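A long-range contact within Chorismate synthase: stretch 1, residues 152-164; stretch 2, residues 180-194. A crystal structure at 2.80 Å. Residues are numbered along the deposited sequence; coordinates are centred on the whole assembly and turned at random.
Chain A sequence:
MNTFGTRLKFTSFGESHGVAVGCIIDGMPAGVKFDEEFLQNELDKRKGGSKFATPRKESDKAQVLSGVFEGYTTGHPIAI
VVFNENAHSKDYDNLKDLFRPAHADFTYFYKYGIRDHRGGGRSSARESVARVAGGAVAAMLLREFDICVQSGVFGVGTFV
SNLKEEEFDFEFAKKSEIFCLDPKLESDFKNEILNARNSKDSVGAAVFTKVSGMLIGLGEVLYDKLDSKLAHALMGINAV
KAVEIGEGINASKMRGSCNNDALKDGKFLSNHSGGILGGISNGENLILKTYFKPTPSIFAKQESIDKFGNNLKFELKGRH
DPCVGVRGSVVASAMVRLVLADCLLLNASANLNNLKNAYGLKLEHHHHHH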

# COMPACT_ATOMS: atom_id res chain seq x y z
N GLY A 152 13.03 -21.84 -19.07
CA GLY A 152 13.95 -22.97 -19.12
C GLY A 152 15.39 -22.53 -19.03
O GLY A 152 15.69 -21.35 -19.25
N VAL A 153 16.30 -23.46 -18.72
CA VAL A 153 17.73 -23.15 -18.60
C VAL A 153 18.42 -23.12 -19.96
O VAL A 153 18.36 -24.09 -20.72
CB VAL A 153 18.47 -24.20 -17.75
CG1 VAL A 153 19.88 -23.72 -17.46
CG2 VAL A 153 17.72 -24.48 -16.47
N PHE A 154 19.10 -22.02 -20.27
CA PHE A 154 19.80 -21.93 -21.54
C PHE A 154 21.29 -21.79 -21.36
O PHE A 154 22.05 -21.80 -22.33
CB PHE A 154 19.27 -20.78 -22.38
CG PHE A 154 19.65 -19.40 -21.90
CD1 PHE A 154 20.69 -18.70 -22.50
CD2 PHE A 154 18.86 -18.74 -20.95
CE1 PHE A 154 20.94 -17.34 -22.17
CE2 PHE A 154 19.10 -17.39 -20.62
CZ PHE A 154 20.14 -16.69 -21.24
N GLY A 155 21.72 -21.68 -20.11
CA GLY A 155 23.13 -21.55 -19.83
C GLY A 155 23.48 -22.16 -18.49
O GLY A 155 22.74 -22.00 -17.51
N VAL A 156 24.59 -22.88 -18.45
CA VAL A 156 25.06 -23.49 -17.22
C VAL A 156 26.57 -23.41 -17.20
O VAL A 156 27.24 -24.02 -18.04
CB VAL A 156 24.64 -24.96 -17.10
CG1 VAL A 156 25.31 -25.58 -15.88
CG2 VAL A 156 23.12 -25.06 -17.00
N GLY A 157 27.12 -22.66 -16.26
CA GLY A 157 28.55 -22.52 -16.18
C GLY A 157 29.05 -21.75 -17.39
O GLY A 157 28.44 -20.77 -17.80
N THR A 158 30.15 -22.22 -17.96
CA THR A 158 30.75 -21.59 -19.13
C THR A 158 30.01 -22.01 -20.42
O THR A 158 30.32 -21.53 -21.52
CB THR A 158 32.26 -21.96 -19.22
OG1 THR A 158 32.42 -23.39 -19.27
CG2 THR A 158 32.99 -21.45 -17.99
N PHE A 159 29.03 -22.89 -20.28
CA PHE A 159 28.23 -23.36 -21.41
C PHE A 159 26.99 -22.49 -21.57
O PHE A 159 26.04 -22.62 -20.81
CB PHE A 159 27.80 -24.80 -21.17
CG PHE A 159 28.95 -25.73 -21.00
CD1 PHE A 159 29.77 -26.04 -22.08
CD2 PHE A 159 29.26 -26.24 -19.75
CE1 PHE A 159 30.88 -26.85 -21.92
CE2 PHE A 159 30.37 -27.05 -19.58
CZ PHE A 159 31.18 -27.36 -20.67
N VAL A 160 27.00 -21.60 -22.55
CA VAL A 160 25.84 -20.73 -22.76
C VAL A 160 25.31 -20.79 -24.20
O VAL A 160 25.95 -20.30 -25.13
CB VAL A 160 26.20 -19.27 -22.40
CG1 VAL A 160 24.94 -18.44 -22.28
CG2 VAL A 160 26.97 -19.24 -21.11
N SER A 161 24.13 -21.39 -24.38
CA SER A 161 23.54 -21.52 -25.71
C SER A 161 23.57 -20.22 -26.48
O SER A 161 23.13 -19.18 -25.98
CB SER A 161 22.08 -21.98 -25.64
OG SER A 161 21.43 -21.75 -26.89
N ASN A 162 24.08 -20.28 -27.70
CA ASN A 162 24.14 -19.09 -28.53
C ASN A 162 23.12 -19.19 -29.67
O ASN A 162 23.45 -18.98 -30.84
CB ASN A 162 25.56 -18.91 -29.07
CG ASN A 162 25.97 -20.05 -29.98
OD1 ASN A 162 25.50 -21.19 -29.82
ND2 ASN A 162 26.86 -19.76 -30.94
N LEU A 163 21.88 -19.54 -29.32
CA LEU A 163 20.80 -19.64 -30.29
C LEU A 163 19.96 -18.37 -30.23
O LEU A 163 20.20 -17.49 -29.41
CB LEU A 163 19.89 -20.83 -29.96
CG LEU A 163 20.09 -22.20 -30.62
CD1 LEU A 163 21.51 -22.70 -30.38
CD2 LEU A 163 19.08 -23.17 -30.05
N LYS A 164 18.96 -18.30 -31.10
CA LYS A 164 18.07 -17.15 -31.14
C LYS A 164 17.01 -17.28 -30.05
O LYS A 164 16.57 -18.39 -29.73
CB LYS A 164 17.40 -17.07 -32.52
CG LYS A 164 18.29 -16.48 -33.61
CD LYS A 164 18.41 -14.98 -33.43
CE LYS A 164 19.10 -14.30 -34.61
NZ LYS A 164 19.14 -12.82 -34.41
N CYS A 180 16.42 -27.76 -20.21
CA CYS A 180 17.32 -27.28 -21.25
C CYS A 180 16.53 -26.74 -22.45
O CYS A 180 15.54 -27.33 -22.85
CB CYS A 180 18.22 -28.43 -21.71
SG CYS A 180 19.41 -28.01 -23.02
N LEU A 181 16.99 -25.62 -23.01
CA LEU A 181 16.34 -24.99 -24.17
C LEU A 181 17.17 -25.13 -25.45
O LEU A 181 16.75 -24.70 -26.52
CB LEU A 181 16.09 -23.49 -23.92
CG LEU A 181 15.08 -23.11 -22.83
CD1 LEU A 181 15.04 -21.60 -22.68
CD2 LEU A 181 13.71 -23.65 -23.18
N ASP A 182 18.35 -25.73 -25.32
CA ASP A 182 19.25 -25.96 -26.45
C ASP A 182 19.69 -27.42 -26.35
O ASP A 182 20.60 -27.75 -25.60
CB ASP A 182 20.48 -25.04 -26.36
CG ASP A 182 21.21 -24.91 -27.68
OD1 ASP A 182 22.28 -24.27 -27.74
OD2 ASP A 182 20.70 -25.45 -28.68
N PRO A 183 19.03 -28.31 -27.10
CA PRO A 183 19.33 -29.75 -27.10
C PRO A 183 20.77 -30.14 -27.43
O PRO A 183 21.21 -31.25 -27.12
CB PRO A 183 18.33 -30.31 -28.11
CG PRO A 183 18.13 -29.16 -29.06
CD PRO A 183 18.01 -27.99 -28.12
N LYS A 184 21.50 -29.21 -28.04
CA LYS A 184 22.89 -29.45 -28.41
C LYS A 184 23.83 -29.30 -27.20
O LYS A 184 24.95 -29.81 -27.21
CB LYS A 184 23.30 -28.48 -29.52
CG LYS A 184 24.78 -28.51 -29.89
CD LYS A 184 25.24 -29.88 -30.40
CE LYS A 184 26.71 -29.84 -30.82
NZ LYS A 184 27.19 -31.07 -31.49
N LEU A 185 23.35 -28.62 -26.16
CA LEU A 185 24.15 -28.43 -24.95
C LEU A 185 23.57 -29.14 -23.74
O LEU A 185 24.11 -29.05 -22.65
CB LEU A 185 24.29 -26.93 -24.65
CG LEU A 185 25.28 -26.08 -25.45
CD1 LEU A 185 25.30 -26.50 -26.91
CD2 LEU A 185 24.90 -24.61 -25.32
N GLU A 186 22.47 -29.87 -23.94
CA GLU A 186 21.83 -30.56 -22.83
C GLU A 186 22.75 -31.55 -22.12
O GLU A 186 22.58 -31.82 -20.93
CB GLU A 186 20.55 -31.26 -23.32
CG GLU A 186 19.56 -31.61 -22.22
CD GLU A 186 19.43 -33.10 -22.01
OE1 GLU A 186 18.54 -33.53 -21.23
OE2 GLU A 186 20.23 -33.86 -22.61
N SER A 187 23.73 -32.09 -22.85
CA SER A 187 24.66 -33.05 -22.25
C SER A 187 25.75 -32.31 -21.46
O SER A 187 26.24 -32.82 -20.46
CB SER A 187 25.33 -33.89 -23.34
OG SER A 187 26.39 -33.18 -23.96
N ASP A 188 26.12 -31.13 -21.93
CA ASP A 188 27.15 -30.33 -21.26
C ASP A 188 26.63 -29.75 -19.95
O ASP A 188 27.34 -29.72 -18.94
CB ASP A 188 27.64 -29.20 -22.17
CG ASP A 188 28.19 -29.70 -23.49
OD1 ASP A 188 29.28 -29.25 -23.90
OD2 ASP A 188 27.51 -30.56 -24.11
N PHE A 189 25.38 -29.27 -19.96
CA PHE A 189 24.82 -28.73 -18.75
C PHE A 189 24.85 -29.82 -17.68
O PHE A 189 25.37 -29.60 -16.58
CB PHE A 189 23.39 -28.26 -18.97
CG PHE A 189 23.25 -27.11 -19.93
CD1 PHE A 189 24.34 -26.28 -20.21
CD2 PHE A 189 22.04 -26.84 -20.54
CE1 PHE A 189 24.22 -25.21 -21.09
CE2 PHE A 189 21.92 -25.76 -21.43
CZ PHE A 189 23.01 -24.95 -21.70
N LYS A 190 24.32 -31.00 -18.01
CA LYS A 190 24.27 -32.12 -17.06
C LYS A 190 25.62 -32.45 -16.47
O LYS A 190 25.78 -32.58 -15.26
CB LYS A 190 23.71 -33.36 -17.76
CG LYS A 190 22.25 -33.24 -18.15
CD LYS A 190 21.74 -34.51 -18.78
CE LYS A 190 20.26 -34.41 -19.07
NZ LYS A 190 19.74 -35.66 -19.70
N ASN A 191 26.59 -32.59 -17.37
CA ASN A 191 27.96 -32.89 -17.02
C ASN A 191 28.50 -31.79 -16.11
O ASN A 191 29.03 -32.08 -15.03
CB ASN A 191 28.79 -32.98 -18.30
CG ASN A 191 30.25 -32.72 -18.08
OD1 ASN A 191 30.85 -31.89 -18.77
ND2 ASN A 191 30.83 -33.41 -17.11
N GLU A 192 28.35 -30.54 -16.54
CA GLU A 192 28.82 -29.38 -15.78
C GLU A 192 28.24 -29.38 -14.37
O GLU A 192 28.93 -29.06 -13.41
CB GLU A 192 28.44 -28.08 -16.50
CG GLU A 192 28.67 -26.81 -15.69
CD GLU A 192 30.14 -26.49 -15.48
OE1 GLU A 192 30.45 -25.50 -14.79
OE2 GLU A 192 30.98 -27.24 -16.01
N ILE A 193 26.96 -29.73 -14.27
CA ILE A 193 26.26 -29.78 -12.99
C ILE A 193 26.79 -30.94 -12.15
O ILE A 193 27.15 -30.77 -10.99
CB ILE A 193 24.73 -29.94 -13.20
CG1 ILE A 193 24.16 -28.62 -13.75
CG2 ILE A 193 24.05 -30.34 -11.89
CD1 ILE A 193 22.67 -28.66 -14.05
N LEU A 194 26.82 -32.13 -12.75
CA LEU A 194 27.31 -33.32 -12.07
C LEU A 194 28.74 -33.01 -11.58
O LEU A 194 29.05 -33.19 -10.39
CB LEU A 194 27.33 -34.50 -13.05
CG LEU A 194 26.82 -35.85 -12.56
CD1 LEU A 194 26.83 -36.84 -13.72
CD2 LEU A 194 27.67 -36.37 -11.42

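How does the backbone bring the two stretches together? Stretch 1 folds back on itself: strand 152-156 runs into a type II' turn from Val156 to Phe159, and the short strand 159-160 returns beside it, tied by Val156 N to Phe159 O (2.8 Å) and Phe159 N to Val156 O (3.1 Å). Gly157 suits this turn, since its positive phi favours glycine and a CB there would collide with Glu192 OE1. Helix 186-194 lies over this hairpin, its axis 8.5 Å from that of strand 152-156 at closest approach and inclined to it by 50°. Before the helix, stretch 2 meets the strand directly, where Leu181 N donates a hydrogen bond to Val153 O (3.1 Å).

What does Phe159, which has the most surface covered, find on the helix? Its CB points toward stretch 2, and the ring rests against Asp188 and Glu192, one helical turn apart. Asp188 CB sits over one ring face, 3.8 Å from the centroid, in a CH-pi contact. At the ring edge, Phe159 CE2 lies 3.6 Å from Glu192 OE2, an arrangement that sets the slightly positive rim of the aromatic ring near a carboxylate oxygen. That carboxylate is also hydrogen-bonded elsewhere in the structure.

Why is Phe189 so well enclosed? Its CA-to-CB bond points sideways, but the end of the side chain comes nearer, carrying the ring into the hairpin. Val156 CG2 lies over one face, 3.9 Å from the ring centroid, a CH-pi contact, while Val156 CB approaches Phe189 CD1 to 3.4 Å. Phe159 adds apolar packing, its CB 3.6 Å from Phe189 CE1, and its carbonyl meets the ring edge, with Phe159 O 3.2 Å from Phe189 CE1. Val156 spans more of the helix than this one ring: its CG1 also reaches Ile193 CG1 at 3.9 Å and the aliphatic part of Glu192, at CG, at 3.6 Å.

What holds the segment leading into the helix? A polar tie forms where Ser161 OG donates a hydrogen bond to Asp182 OD1 (2.8 Å), the shortest contact between the stretches. The other carboxylate oxygen, Asp182 OD2, lies 3.1 Å from Leu163 CD2, a close approach without a hydrogen bond. Leu185 covers the neighbouring backbone, with its CD2 3.4 Å from Ser161 CA. At the first residues of stretch 1, Leu181 CD1 packs 3.5 Å from Gly152 O and 4.3 Å from Phe154 CB; an ideal CB on Gly152 would clash with Leu181 CD2, so the bare glycine leaves room for the leucine.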